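Local coordinates for CalS13 (Micromonospora echinospora, PDB 4ZAS), which probably transfers an amino group to a dTDP-linked keto sugar, using pyridoxal 5'-phosphate as its cofactor, at residues H87-L92 and L189-C194; R129-D134 and A148-P153; L164-D169 and R321-W326; G211-Y216 and V232-D237; R246-I251 and R270-E275. All blocks are in the same frame, centred on the assembly; numbering follows the deposited sequence.

Interaction 1: H87-L92 and L189-C194; sequences HLALSL and LVVEDC
L189 projects from its strand onto the helix packed against it, and its CD2 methyl does most of the touching. That methyl lies 3.5 Å from the backbone O of A89 and 4.0 Å from CB of L92, resting on the last turn of segment 87-92. CB already points at the helix; with CG anti to the backbone N (chi1 -177°) and chi2 at 68°, CD2 is the methyl that reaches it. Two residues on, V191 offers two methyls. Its CG2 meets CD2 of L90 at 4.2 Å, the two side chains crossing at a slant, while its CG1 only approaches CB of A89, at 4.5 Å. These side-chain contacts are apolar and loose, the tightest approach being the L189 methyl to the A89 carbonyl; 181 Å² is buried in total.

The two short axes come within 9.1 Å of each other and run nearly antiparallel, at 167°. On the side of the helix turned from the strand, S91 OG donates to the O of L88 at 2.7 Å. Around these contacts, L90 and L189 both lean on A157 of strand 155-161, and L88 and L92 are covered by L243 of helix 237-247. A helix laid over the parallel part of a mixed seven-stranded sheet in this way is a hallmark of the large domain of fold type I pyridoxal phosphate enzymes, to which the DegT/DnrJ/EryC1 aminotransferases belong.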
# COMPACT_ATOMS: atom_id res chain seq x y z
N HIS A 87 8.64 3.58 -2.94
CA HIS A 87 7.86 4.81 -2.97
C HIS A 87 8.29 5.72 -1.81
O HIS A 87 8.63 6.88 -2.01
CB HIS A 87 6.36 4.47 -2.93
CG HIS A 87 5.44 5.60 -3.30
ND1 HIS A 87 5.56 6.87 -2.78
CD2 HIS A 87 4.38 5.63 -4.14
CE1 HIS A 87 4.61 7.64 -3.28
NE2 HIS A 87 3.88 6.91 -4.11
N LEU A 88 8.32 5.15 -0.61
CA LEU A 88 8.75 5.82 0.60
C LEU A 88 10.22 6.31 0.54
O LEU A 88 10.54 7.45 0.92
CB LEU A 88 8.57 4.87 1.79
CG LEU A 88 8.82 5.40 3.21
CD1 LEU A 88 7.85 6.49 3.53
CD2 LEU A 88 8.76 4.27 4.26
N ALA A 89 11.13 5.46 0.07
CA ALA A 89 12.53 5.84 0.02
C ALA A 89 12.76 7.01 -0.93
O ALA A 89 13.43 7.98 -0.59
CB ALA A 89 13.38 4.65 -0.38
N LEU A 90 12.16 6.94 -2.11
CA LEU A 90 12.34 7.99 -3.10
C LEU A 90 11.76 9.34 -2.67
O LEU A 90 12.21 10.40 -3.14
CB LEU A 90 11.74 7.53 -4.42
CG LEU A 90 12.62 6.44 -5.03
CD1 LEU A 90 11.93 5.79 -6.19
CD2 LEU A 90 13.96 7.04 -5.46
N SER A 91 10.79 9.31 -1.75
CA SER A 91 10.19 10.53 -1.25
C SER A 91 11.24 11.40 -0.52
O SER A 91 11.09 12.62 -0.43
CB SER A 91 9.04 10.21 -0.31
OG SER A 91 9.51 9.92 0.99
N LEU A 92 12.32 10.78 -0.04
CA LEU A 92 13.45 11.49 0.55
C LEU A 92 14.11 12.39 -0.46
O LEU A 92 14.62 13.48 -0.13
CB LEU A 92 14.49 10.50 1.07
CG LEU A 92 14.04 9.61 2.22
CD1 LEU A 92 15.10 8.55 2.47
CD2 LEU A 92 13.79 10.44 3.44
N LEU A 189 20.59 10.85 -3.69
CA LEU A 189 20.20 9.70 -2.88
C LEU A 189 20.53 8.40 -3.61
O LEU A 189 20.15 8.23 -4.77
CB LEU A 189 18.71 9.74 -2.58
CG LEU A 189 18.19 8.63 -1.67
CD1 LEU A 189 18.74 8.82 -0.27
CD2 LEU A 189 16.68 8.56 -1.66
N VAL A 190 21.22 7.48 -2.95
CA VAL A 190 21.49 6.17 -3.55
C VAL A 190 20.58 5.10 -2.94
O VAL A 190 20.69 4.78 -1.75
CB VAL A 190 22.97 5.81 -3.39
CG1 VAL A 190 23.25 4.48 -4.01
CG2 VAL A 190 23.84 6.90 -4.00
N VAL A 191 19.71 4.52 -3.78
CA VAL A 191 18.74 3.51 -3.35
C VAL A 191 19.02 2.16 -4.01
O VAL A 191 19.02 2.06 -5.24
CB VAL A 191 17.29 3.92 -3.72
CG1 VAL A 191 16.32 2.86 -3.26
CG2 VAL A 191 16.94 5.26 -3.12
N GLU A 192 19.23 1.12 -3.20
CA GLU A 192 19.38 -0.26 -3.70
C GLU A 192 18.09 -1.07 -3.66
O GLU A 192 17.57 -1.34 -2.58
CB GLU A 192 20.42 -1.03 -2.88
CG GLU A 192 21.84 -0.47 -2.93
CD GLU A 192 22.78 -1.25 -2.02
OE1 GLU A 192 22.64 -2.48 -1.92
OE2 GLU A 192 23.65 -0.63 -1.39
N ASP A 193 17.58 -1.49 -4.81
CA ASP A 193 16.44 -2.41 -4.83
C ASP A 193 16.90 -3.86 -4.55
O ASP A 193 17.43 -4.53 -5.43
CB ASP A 193 15.71 -2.32 -6.17
CG ASP A 193 14.45 -3.19 -6.22
OD1 ASP A 193 14.30 -4.10 -5.38
OD2 ASP A 193 13.62 -2.96 -7.13
N CYS A 194 16.69 -4.32 -3.32
CA CYS A 194 17.13 -5.65 -2.90
C CYS A 194 15.97 -6.64 -2.86
O CYS A 194 16.01 -7.61 -2.11
CB CYS A 194 17.79 -5.58 -1.52
SG CYS A 194 19.09 -4.37 -1.38

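Interaction 2: R129-D134 and A148-P153; sequences RIRWVD and AAKISP
The end of the outermost strand 129-132 is met by the last turn of helix 144-150, where K150 reaches over R131 to the carbonyl of W132. The extended lysine, with chi2 to chi4 all near 180°, spans the distance from the helix to the strand end and puts NZ 2.8 Å from the O of W132 in a hydrogen bond; the donor is tilted 15° from the carbonyl plane. The same ammonium forms a salt bridge with D146, whose OD2 also accepts from the backbone N of D134. Helix 144-150 is the crossover helix of a beta-alpha-beta unit that leads on to the parallel strand 155-161, skipping strand 108-111 between them.

R131 bends at chi3 (58°) to bring its guanidinium beside the aliphatic start of the lysine, NH2 lying 3.5 Å from both CB and CG of K150, and the two side chains pass at a slant. The charged ends stay apart, with 5.8 Å between R131 NH2 and K150 NZ. With K150 cut back to an alanine, the W132 carbonyl would probably lose this donor, D146 its cation, and the R131 guanidinium its cover from CG onward. At the edge of that guanidinium, CB of S152 lies 4.1 Å from NH1.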
# COMPACT_ATOMS: atom_id res chain seq x y z
N ARG A 129 11.38 12.74 -12.73
CA ARG A 129 11.65 12.23 -14.08
C ARG A 129 12.52 10.97 -14.04
O ARG A 129 13.46 10.88 -13.23
CB ARG A 129 12.37 13.28 -14.93
CG ARG A 129 11.53 14.46 -15.35
CD ARG A 129 12.42 15.53 -15.99
NE ARG A 129 11.65 16.69 -16.45
CZ ARG A 129 11.21 17.66 -15.65
NH1 ARG A 129 11.47 17.62 -14.34
NH2 ARG A 129 10.51 18.67 -16.14
N ILE A 130 12.23 10.01 -14.91
CA ILE A 130 13.09 8.85 -15.13
C ILE A 130 14.15 9.13 -16.22
O ILE A 130 13.81 9.62 -17.29
CB ILE A 130 12.25 7.63 -15.53
CG1 ILE A 130 11.50 7.08 -14.33
CG2 ILE A 130 13.13 6.55 -16.16
CD1 ILE A 130 10.64 5.87 -14.65
N ARG A 131 15.43 8.87 -15.92
CA ARG A 131 16.45 8.75 -16.96
C ARG A 131 17.08 7.35 -16.91
O ARG A 131 17.49 6.87 -15.85
CB ARG A 131 17.52 9.84 -16.88
CG ARG A 131 17.08 11.17 -17.44
CD ARG A 131 18.22 12.18 -17.51
NE ARG A 131 19.37 11.75 -18.30
CZ ARG A 131 20.59 12.25 -18.18
NH1 ARG A 131 20.83 13.20 -17.27
NH2 ARG A 131 21.58 11.80 -18.94
N TRP A 132 17.07 6.66 -18.05
CA TRP A 132 17.53 5.28 -18.09
C TRP A 132 19.03 5.18 -18.16
O TRP A 132 19.70 5.87 -18.94
CB TRP A 132 16.91 4.55 -19.26
CG TRP A 132 15.39 4.46 -19.24
CD1 TRP A 132 14.52 4.95 -20.19
CD2 TRP A 132 14.56 3.85 -18.23
NE1 TRP A 132 13.23 4.68 -19.83
CE2 TRP A 132 13.22 3.99 -18.65
CE3 TRP A 132 14.83 3.17 -17.04
CZ2 TRP A 132 12.15 3.49 -17.90
CZ3 TRP A 132 13.76 2.66 -16.30
CH2 TRP A 132 12.44 2.84 -16.73
N VAL A 133 19.57 4.29 -17.35
CA VAL A 133 20.96 3.96 -17.48
C VAL A 133 21.03 2.59 -18.14
O VAL A 133 20.19 1.71 -17.88
CB VAL A 133 21.65 4.00 -16.13
CG1 VAL A 133 23.13 3.79 -16.29
CG2 VAL A 133 21.40 5.33 -15.51
N ASP A 134 22.01 2.41 -19.02
CA ASP A 134 22.17 1.16 -19.75
C ASP A 134 22.48 0.04 -18.76
O ASP A 134 22.78 0.27 -17.59
CB ASP A 134 23.27 1.28 -20.83
CG ASP A 134 23.13 0.25 -21.96
OD1 ASP A 134 22.17 -0.55 -21.95
OD2 ASP A 134 23.96 0.26 -22.90
N ALA A 148 27.96 6.88 -14.67
CA ALA A 148 28.91 7.96 -14.44
C ALA A 148 28.72 9.13 -15.40
O ALA A 148 28.83 10.29 -15.01
CB ALA A 148 30.33 7.43 -14.54
N ALA A 149 28.43 8.82 -16.66
CA ALA A 149 28.27 9.83 -17.71
C ALA A 149 26.94 10.61 -17.56
O ALA A 149 26.83 11.75 -17.99
CB ALA A 149 28.39 9.17 -19.10
N LYS A 150 25.93 9.98 -16.99
CA LYS A 150 24.60 10.57 -16.97
C LYS A 150 24.28 11.31 -15.67
O LYS A 150 23.25 11.98 -15.57
CB LYS A 150 23.55 9.48 -17.25
CG LYS A 150 23.63 8.96 -18.67
CD LYS A 150 22.62 7.86 -18.95
CE LYS A 150 22.62 7.51 -20.42
NZ LYS A 150 21.86 6.28 -20.65
N ILE A 151 25.16 11.20 -14.68
CA ILE A 151 24.92 11.91 -13.43
C ILE A 151 25.04 13.39 -13.69
O ILE A 151 25.92 13.84 -14.42
CB ILE A 151 25.87 11.45 -12.32
CG1 ILE A 151 25.41 10.10 -11.79
CG2 ILE A 151 25.83 12.44 -11.17
CD1 ILE A 151 26.27 9.58 -10.67
N SER A 152 24.09 14.12 -13.15
CA SER A 152 23.87 15.51 -13.46
C SER A 152 23.49 16.24 -12.16
O SER A 152 23.13 15.59 -11.18
CB SER A 152 22.78 15.62 -14.53
OG SER A 152 22.24 16.91 -14.64
N PRO A 153 23.59 17.58 -12.15
CA PRO A 153 23.03 18.35 -11.03
C PRO A 153 21.54 18.07 -10.82
O PRO A 153 21.01 18.35 -9.74
CB PRO A 153 23.25 19.80 -11.45
CG PRO A 153 24.43 19.75 -12.34
CD PRO A 153 24.37 18.43 -13.06

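Interaction 3: L164-D169 and R321-W326; sequences LGYPVD and REPAFW
L164 and G165 present their carbonyls to the backbone of the roughly antiparallel segment 321-326. The first segment is the loop from strand 155-161 to helix 170-180, with D169 at the N-cap of that helix; the second leaves strand 321-322 of a small three-stranded antiparallel sheet. The O of L164 is gripped twice. W326 N donates to it at 3.1 Å and nearly straight (165°), and a water donates to it at 2.8 Å while accepting from the N of F325. The O of G165 takes the N of A324 at 3.1 Å, though this donor stands 52° out of the carbonyl plane. A CB on G165 would clash with that of A324.

At the other end R321 NH1 gives a weak bond to the O of P167 (2.9 Å), and NH2 a long, weak salt bridge to D169 OD2, whose OD1 is engaged with the N of R172. The phenol of Y166 is satisfied by E316, and the indole N-H of W326 by the O of I221, which lines the sugar-nucleotide pocket. With CG between the backbone N and the carbonyl carbon (chi1 73°), R321 lays CD over one face of the Y166 ring in a CH-pi contact, 4.1 Å from the ring centroid; chi3 then turns the guanidinium toward P167 O. On the same Y166 ring, CD1 meets CG of P323 at 3.5 Å.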
# COMPACT_ATOMS: atom_id res chain seq x y z
N LEU A 164 18.06 -10.70 -9.68
CA LEU A 164 18.10 -12.10 -9.25
C LEU A 164 18.88 -12.32 -7.96
O LEU A 164 19.13 -13.45 -7.57
CB LEU A 164 18.68 -12.97 -10.36
CG LEU A 164 17.90 -12.78 -11.65
CD1 LEU A 164 18.55 -13.54 -12.77
CD2 LEU A 164 16.44 -13.21 -11.47
N GLY A 165 19.23 -11.24 -7.28
CA GLY A 165 20.04 -11.34 -6.07
C GLY A 165 21.53 -11.39 -6.33
O GLY A 165 22.32 -11.77 -5.45
N TYR A 166 21.94 -11.02 -7.54
CA TYR A 166 23.36 -10.87 -7.84
C TYR A 166 23.75 -9.43 -7.54
O TYR A 166 23.26 -8.50 -8.18
CB TYR A 166 23.71 -11.25 -9.31
CG TYR A 166 25.20 -11.17 -9.59
CD1 TYR A 166 26.03 -12.27 -9.39
CD2 TYR A 166 25.78 -9.98 -10.03
CE1 TYR A 166 27.41 -12.19 -9.64
CE2 TYR A 166 27.15 -9.90 -10.28
CZ TYR A 166 27.97 -11.01 -10.08
OH TYR A 166 29.32 -10.91 -10.32
N PRO A 167 24.61 -9.24 -6.55
CA PRO A 167 24.97 -7.89 -6.09
C PRO A 167 25.66 -7.00 -7.11
O PRO A 167 26.67 -7.36 -7.71
CB PRO A 167 25.91 -8.16 -4.92
CG PRO A 167 25.51 -9.53 -4.43
CD PRO A 167 25.15 -10.30 -5.68
N VAL A 168 25.12 -5.79 -7.28
CA VAL A 168 25.83 -4.71 -7.95
C VAL A 168 27.19 -4.47 -7.28
O VAL A 168 27.33 -4.68 -6.07
CB VAL A 168 24.96 -3.44 -7.92
CG1 VAL A 168 25.72 -2.23 -8.44
CG2 VAL A 168 23.68 -3.69 -8.71
N ASP A 169 28.20 -4.09 -8.05
CA ASP A 169 29.48 -3.72 -7.44
C ASP A 169 29.31 -2.41 -6.68
O ASP A 169 29.48 -1.35 -7.26
CB ASP A 169 30.57 -3.55 -8.49
CG ASP A 169 31.95 -3.46 -7.86
OD1 ASP A 169 32.23 -2.45 -7.18
OD2 ASP A 169 32.75 -4.39 -8.07
N ARG A 321 31.55 -11.78 -3.78
CA ARG A 321 30.14 -11.66 -3.43
C ARG A 321 29.48 -13.01 -3.52
O ARG A 321 29.95 -13.88 -4.22
CB ARG A 321 29.40 -10.66 -4.33
CG ARG A 321 29.14 -11.13 -5.74
CD ARG A 321 28.97 -9.95 -6.67
NE ARG A 321 30.24 -9.23 -6.78
CZ ARG A 321 30.44 -8.20 -7.58
NH1 ARG A 321 29.46 -7.76 -8.33
NH2 ARG A 321 31.64 -7.61 -7.63
N GLU A 322 28.39 -13.18 -2.79
CA GLU A 322 27.66 -14.44 -2.74
C GLU A 322 26.21 -14.24 -3.12
O GLU A 322 25.38 -13.86 -2.29
CB GLU A 322 27.77 -15.03 -1.34
CG GLU A 322 28.12 -16.49 -1.31
CD GLU A 322 28.33 -16.97 0.10
OE1 GLU A 322 28.35 -16.12 1.02
OE2 GLU A 322 28.46 -18.19 0.29
N PRO A 323 25.89 -14.47 -4.40
CA PRO A 323 24.56 -14.24 -4.97
C PRO A 323 23.48 -15.11 -4.34
O PRO A 323 23.78 -16.16 -3.77
CB PRO A 323 24.75 -14.60 -6.44
CG PRO A 323 26.19 -14.44 -6.69
CD PRO A 323 26.88 -14.84 -5.43
N ALA A 324 22.23 -14.65 -4.45
CA ALA A 324 21.09 -15.35 -3.85
C ALA A 324 20.41 -16.27 -4.83
O ALA A 324 19.67 -17.16 -4.42
CB ALA A 324 20.08 -14.34 -3.29
N PHE A 325 20.62 -16.02 -6.12
CA PHE A 325 20.06 -16.86 -7.18
C PHE A 325 18.57 -17.16 -7.00
O PHE A 325 18.18 -18.32 -6.91
CB PHE A 325 20.84 -18.18 -7.28
CG PHE A 325 22.25 -18.01 -7.78
CD1 PHE A 325 22.49 -17.78 -9.12
CD2 PHE A 325 23.33 -18.10 -6.91
CE1 PHE A 325 23.78 -17.63 -9.58
CE2 PHE A 325 24.61 -17.95 -7.37
CZ PHE A 325 24.84 -17.72 -8.71
N TRP A 326 17.76 -16.11 -6.94
CA TRP A 326 16.31 -16.25 -6.81
C TRP A 326 15.74 -17.02 -7.99
O TRP A 326 14.80 -17.82 -7.85
CB TRP A 326 15.64 -14.88 -6.72
CG TRP A 326 14.18 -14.96 -6.44
CD1 TRP A 326 13.58 -15.65 -5.42
CD2 TRP A 326 13.13 -14.32 -7.16
NE1 TRP A 326 12.22 -15.47 -5.47
CE2 TRP A 326 11.92 -14.65 -6.53
CE3 TRP A 326 13.10 -13.48 -8.28
CZ2 TRP A 326 10.69 -14.19 -6.99
CZ3 TRP A 326 11.86 -13.02 -8.73
CH2 TRP A 326 10.68 -13.38 -8.09
O HOH W 1 21.75 -14.28 -7.96

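Interaction 4: G211-Y216 and V232-D237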
# COMPACT_ATOMS: atom_id res chain seq x y z
N GLY A 211 25.93 1.48 3.35
CA GLY A 211 25.75 2.93 3.41
C GLY A 211 24.71 3.53 2.48
O GLY A 211 24.60 4.74 2.37
N ASN A 212 23.93 2.69 1.81
CA ASN A 212 22.87 3.19 0.93
C ASN A 212 21.54 2.84 1.56
O ASN A 212 21.48 2.03 2.47
CB ASN A 212 22.93 2.57 -0.46
CG ASN A 212 24.25 2.78 -1.14
OD1 ASN A 212 24.85 3.85 -1.08
ND2 ASN A 212 24.71 1.73 -1.81
N VAL A 213 20.48 3.47 1.06
CA VAL A 213 19.13 3.07 1.42
C VAL A 213 18.76 1.82 0.65
O VAL A 213 18.77 1.85 -0.57
CB VAL A 213 18.13 4.20 1.13
CG1 VAL A 213 16.67 3.75 1.43
CG2 VAL A 213 18.50 5.41 1.94
N CYS A 214 18.40 0.74 1.35
CA CYS A 214 18.06 -0.54 0.70
C CYS A 214 16.61 -0.96 0.92
O CYS A 214 16.12 -0.96 2.06
CB CYS A 214 18.96 -1.66 1.22
SG CYS A 214 20.70 -1.37 1.00
N VAL A 215 15.92 -1.34 -0.15
CA VAL A 215 14.53 -1.79 -0.07
C VAL A 215 14.42 -3.26 -0.42
O VAL A 215 14.86 -3.68 -1.48
CB VAL A 215 13.61 -0.97 -0.98
CG1 VAL A 215 12.18 -1.46 -0.86
CG2 VAL A 215 13.73 0.52 -0.67
N TYR A 216 13.80 -4.04 0.47
CA TYR A 216 13.59 -5.48 0.29
C TYR A 216 12.13 -5.78 0.08
O TYR A 216 11.27 -5.04 0.55
CB TYR A 216 14.09 -6.26 1.52
CG TYR A 216 15.60 -6.52 1.62
CD1 TYR A 216 16.47 -5.56 2.12
CD2 TYR A 216 16.12 -7.76 1.29
CE1 TYR A 216 17.84 -5.82 2.24
CE2 TYR A 216 17.46 -8.03 1.40
CZ TYR A 216 18.32 -7.07 1.88
OH TYR A 216 19.67 -7.39 1.98
N VAL A 232 12.52 -1.41 4.52
CA VAL A 232 13.57 -0.49 4.09
C VAL A 232 14.68 -0.49 5.13
O VAL A 232 14.40 -0.46 6.33
CB VAL A 232 13.01 0.91 3.88
CG1 VAL A 232 14.08 1.84 3.37
CG2 VAL A 232 11.81 0.88 2.95
N VAL A 233 15.94 -0.55 4.67
CA VAL A 233 17.11 -0.49 5.56
C VAL A 233 17.84 0.84 5.37
O VAL A 233 18.17 1.24 4.26
CB VAL A 233 18.06 -1.70 5.33
CG1 VAL A 233 19.15 -1.74 6.38
CG2 VAL A 233 17.28 -3.01 5.32
N LEU A 234 18.08 1.55 6.46
CA LEU A 234 18.65 2.88 6.36
C LEU A 234 20.08 2.90 6.87
O LEU A 234 20.42 2.19 7.82
CB LEU A 234 17.79 3.89 7.13
CG LEU A 234 16.41 4.28 6.58
CD1 LEU A 234 16.40 4.54 5.07
CD2 LEU A 234 15.40 3.21 6.90
N PRO A 235 20.92 3.74 6.26
CA PRO A 235 22.33 3.86 6.66
C PRO A 235 22.57 4.73 7.87
O PRO A 235 23.66 4.64 8.42
CB PRO A 235 23.00 4.46 5.43
CG PRO A 235 21.94 5.21 4.76
CD PRO A 235 20.65 4.44 5.00
N ASP A 236 21.61 5.57 8.27
CA ASP A 236 21.77 6.37 9.49
C ASP A 236 20.46 6.70 10.22
O ASP A 236 19.37 6.46 9.73
CB ASP A 236 22.53 7.67 9.20
CG ASP A 236 21.92 8.49 8.08
OD1 ASP A 236 20.81 9.02 8.26
OD2 ASP A 236 22.59 8.65 7.03
N ASP A 237 20.58 7.25 11.41
CA ASP A 237 19.43 7.48 12.26
C ASP A 237 18.49 8.59 11.75
O ASP A 237 17.29 8.52 11.98
CB ASP A 237 19.89 7.77 13.69
CG ASP A 237 20.57 6.56 14.35
OD1 ASP A 237 20.49 5.45 13.78
OD2 ASP A 237 21.16 6.71 15.44
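V213 fits into a notch lined by V232, L234 and P235. Its CG1 methyl, anti to the backbone N (chi1 176°), touches both L234 CD1, at 3.7 Å, and the V232 methyl CG1, while CG2 abuts CD of P235 at 3.9 Å. The proline in turn packs against the bend at G211, its CB 3.5 Å from the O of G211.

Two neighbouring strands of the mixed seven-stranded sheet of the large domain, 213-217 and 230-233, are joined here antiparallel. C214 and V233 form a hydrogen-bonded pair: C214 N gives to V233 O at 3.0 Å and V233 N to C214 O at 2.6 Å, each donor in the plane of the carbonyl it meets. V215 and V232 make the next, non-hydrogen-bonded pair, their CG2 methyls side by side at 4.1 Å. The V232 CG1 and L234 CD1 methyls and the P235 ring would probably lose the two methyls they rest on if a glycine took the place of V213.

V213 and V232 share a sheet face covered by L239 and L243 of helix 237-247. On the face of C214 and V233, CG2 of V233 approaches CD1 of the Y216 ring at 4.2 Å; that ring stacks on F231, and its hydroxyl is bonded to the O of L207.

Interaction 5: R246-I251 and R270-E275; sequences RRWLGI and RFILNE
W248 and R270 pack tightly where the chain leaves helix 237-247: CD of R270 comes in at the indole edge, 3.4 Å from CZ3. The two form a single backbone bridge, flanked by the bond from F271 N to R247 O (3.1 Å). CG of R247 rests on I272 CG2 at 3.8 Å, and I272 CD1 reaches W248 CZ3 at 4.1 Å.

The other side is looser. W248 alone of the touching residues is partly exposed, though R253, a dTDP-binding residue, and H56 engage its indole. The type I' turn it starts carries G250 and I251 off from segment 270-275, with L249 CD1 folded over the indole. L249 and I251 pack on F116 and E117 of the second subunit. R247 pairs with E64, and R270 with E55, a dTDP-binding residue, and with the cofactor-bearing lysine of the second subunit. F271 packs on V79 of strand 76-79 and on A84 and L88 of helix 82-94.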
# COMPACT_ATOMS: atom_id res chain seq x y z
N ARG A 246 7.15 8.98 7.86
CA ARG A 246 6.35 9.04 6.64
C ARG A 246 5.62 7.73 6.39
O ARG A 246 4.76 7.65 5.51
CB ARG A 246 7.19 9.40 5.44
CG ARG A 246 7.81 10.75 5.54
CD ARG A 246 8.52 11.13 4.27
NE ARG A 246 9.12 12.45 4.39
CZ ARG A 246 9.78 13.07 3.42
NH1 ARG A 246 9.93 12.46 2.25
NH2 ARG A 246 10.27 14.28 3.61
N ARG A 247 6.00 6.70 7.13
CA ARG A 247 5.35 5.42 6.98
C ARG A 247 3.91 5.46 7.46
O ARG A 247 3.06 4.74 6.94
CB ARG A 247 6.12 4.34 7.74
CG ARG A 247 5.49 2.99 7.60
CD ARG A 247 6.26 1.93 8.32
NE ARG A 247 6.45 2.19 9.74
CZ ARG A 247 7.07 1.32 10.53
NH1 ARG A 247 7.53 0.19 10.00
NH2 ARG A 247 7.24 1.56 11.83
N TRP A 248 3.64 6.31 8.45
CA TRP A 248 2.31 6.44 9.04
C TRP A 248 1.87 7.91 9.04
O TRP A 248 1.75 8.55 10.09
CB TRP A 248 2.30 5.82 10.46
CG TRP A 248 1.00 5.98 11.20
CD1 TRP A 248 0.74 6.81 12.26
CD2 TRP A 248 -0.24 5.35 10.88
NE1 TRP A 248 -0.58 6.70 12.64
CE2 TRP A 248 -1.20 5.82 11.80
CE3 TRP A 248 -0.63 4.44 9.90
CZ2 TRP A 248 -2.53 5.40 11.78
CZ3 TRP A 248 -1.95 4.01 9.88
CH2 TRP A 248 -2.88 4.49 10.82
N LEU A 249 1.63 8.44 7.84
CA LEU A 249 1.01 9.75 7.64
C LEU A 249 1.70 10.97 8.25
O LEU A 249 1.12 12.05 8.27
CB LEU A 249 -0.44 9.73 8.14
CG LEU A 249 -1.26 8.65 7.43
CD1 LEU A 249 -2.29 8.09 8.35
CD2 LEU A 249 -1.91 9.22 6.17
N GLY A 250 2.94 10.82 8.71
CA GLY A 250 3.64 11.94 9.30
C GLY A 250 3.15 12.26 10.70
O GLY A 250 3.32 13.37 11.21
N ILE A 251 2.52 11.27 11.32
CA ILE A 251 1.98 11.38 12.66
C ILE A 251 2.98 10.78 13.63
O ILE A 251 3.32 9.59 13.54
CB ILE A 251 0.62 10.68 12.78
CG1 ILE A 251 -0.41 11.37 11.88
CG2 ILE A 251 0.12 10.68 14.23
CD1 ILE A 251 -1.72 10.61 11.80
N ARG A 270 0.51 5.57 3.99
CA ARG A 270 -0.08 4.56 4.85
C ARG A 270 0.46 3.22 4.37
O ARG A 270 -0.18 2.51 3.58
CB ARG A 270 -1.61 4.68 4.81
CG ARG A 270 -2.47 3.50 5.23
CD ARG A 270 -2.22 3.01 6.62
NE ARG A 270 -3.45 2.41 7.14
CZ ARG A 270 -3.63 1.12 7.40
NH1 ARG A 270 -2.67 0.24 7.19
NH2 ARG A 270 -4.80 0.72 7.88
N PHE A 271 1.66 2.91 4.85
CA PHE A 271 2.50 1.85 4.31
C PHE A 271 2.86 0.79 5.35
O PHE A 271 3.65 -0.09 5.07
CB PHE A 271 3.81 2.44 3.76
CG PHE A 271 3.68 3.13 2.42
CD1 PHE A 271 2.57 2.93 1.62
CD2 PHE A 271 4.69 3.98 1.97
CE1 PHE A 271 2.47 3.58 0.37
CE2 PHE A 271 4.58 4.62 0.74
CZ PHE A 271 3.46 4.43 -0.06
N ILE A 272 2.25 0.84 6.53
CA ILE A 272 2.64 -0.07 7.60
C ILE A 272 2.35 -1.54 7.24
O ILE A 272 1.43 -1.84 6.49
CB ILE A 272 1.94 0.33 8.91
CG1 ILE A 272 0.43 0.37 8.74
CG2 ILE A 272 2.41 1.70 9.34
CD1 ILE A 272 -0.32 0.26 10.04
N LEU A 273 3.18 -2.43 7.78
CA LEU A 273 2.98 -3.88 7.69
C LEU A 273 2.18 -4.31 8.89
O LEU A 273 2.48 -3.87 10.00
CB LEU A 273 4.33 -4.61 7.67
CG LEU A 273 4.33 -6.13 7.62
CD1 LEU A 273 4.08 -6.61 6.21
CD2 LEU A 273 5.62 -6.74 8.17
N ASN A 274 1.21 -5.20 8.73
CA ASN A 274 0.37 -5.51 9.88
C ASN A 274 0.87 -6.72 10.66
O ASN A 274 1.82 -7.39 10.24
CB ASN A 274 -1.10 -5.69 9.47
CG ASN A 274 -1.36 -6.91 8.60
OD1 ASN A 274 -0.56 -7.86 8.50
ND2 ASN A 274 -2.54 -6.90 7.97
N GLU A 275 0.22 -6.98 11.79
CA GLU A 275 0.69 -8.02 12.71
C GLU A 275 0.69 -9.39 12.07
O GLU A 275 1.48 -10.26 12.45
CB GLU A 275 -0.16 -8.03 13.97
CG GLU A 275 0.03 -6.81 14.82
CD GLU A 275 1.37 -6.83 15.50
OE1 GLU A 275 1.46 -7.42 16.59
OE2 GLU A 275 2.32 -6.25 14.94

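How the interactions relate
Interactions 1 and 4 adjoin, their centres 8 Å apart, because strands 189-193 and 213-217 are neighbours in one sheet: C194 N lies 2.7 Å from V215 O, a probable hydrogen bond. Interaction 1 also reaches interaction 5, through S91 OG and R246 NH1 at 2.9 Å, and its D193, at the end of strand 189-193, places OD2 near N1 of the cofactor-bearing lysine. Interaction 2 sits at the far margin of the same sheet, its centre 31 Å from that of interaction 5. In interaction 3 the W326 side chain is about 4 Å from the bound sugar nucleotide. Interaction 5 reaches across the dimer, R270 bonding to the pyridoxal-phosphate lysine of the second subunit.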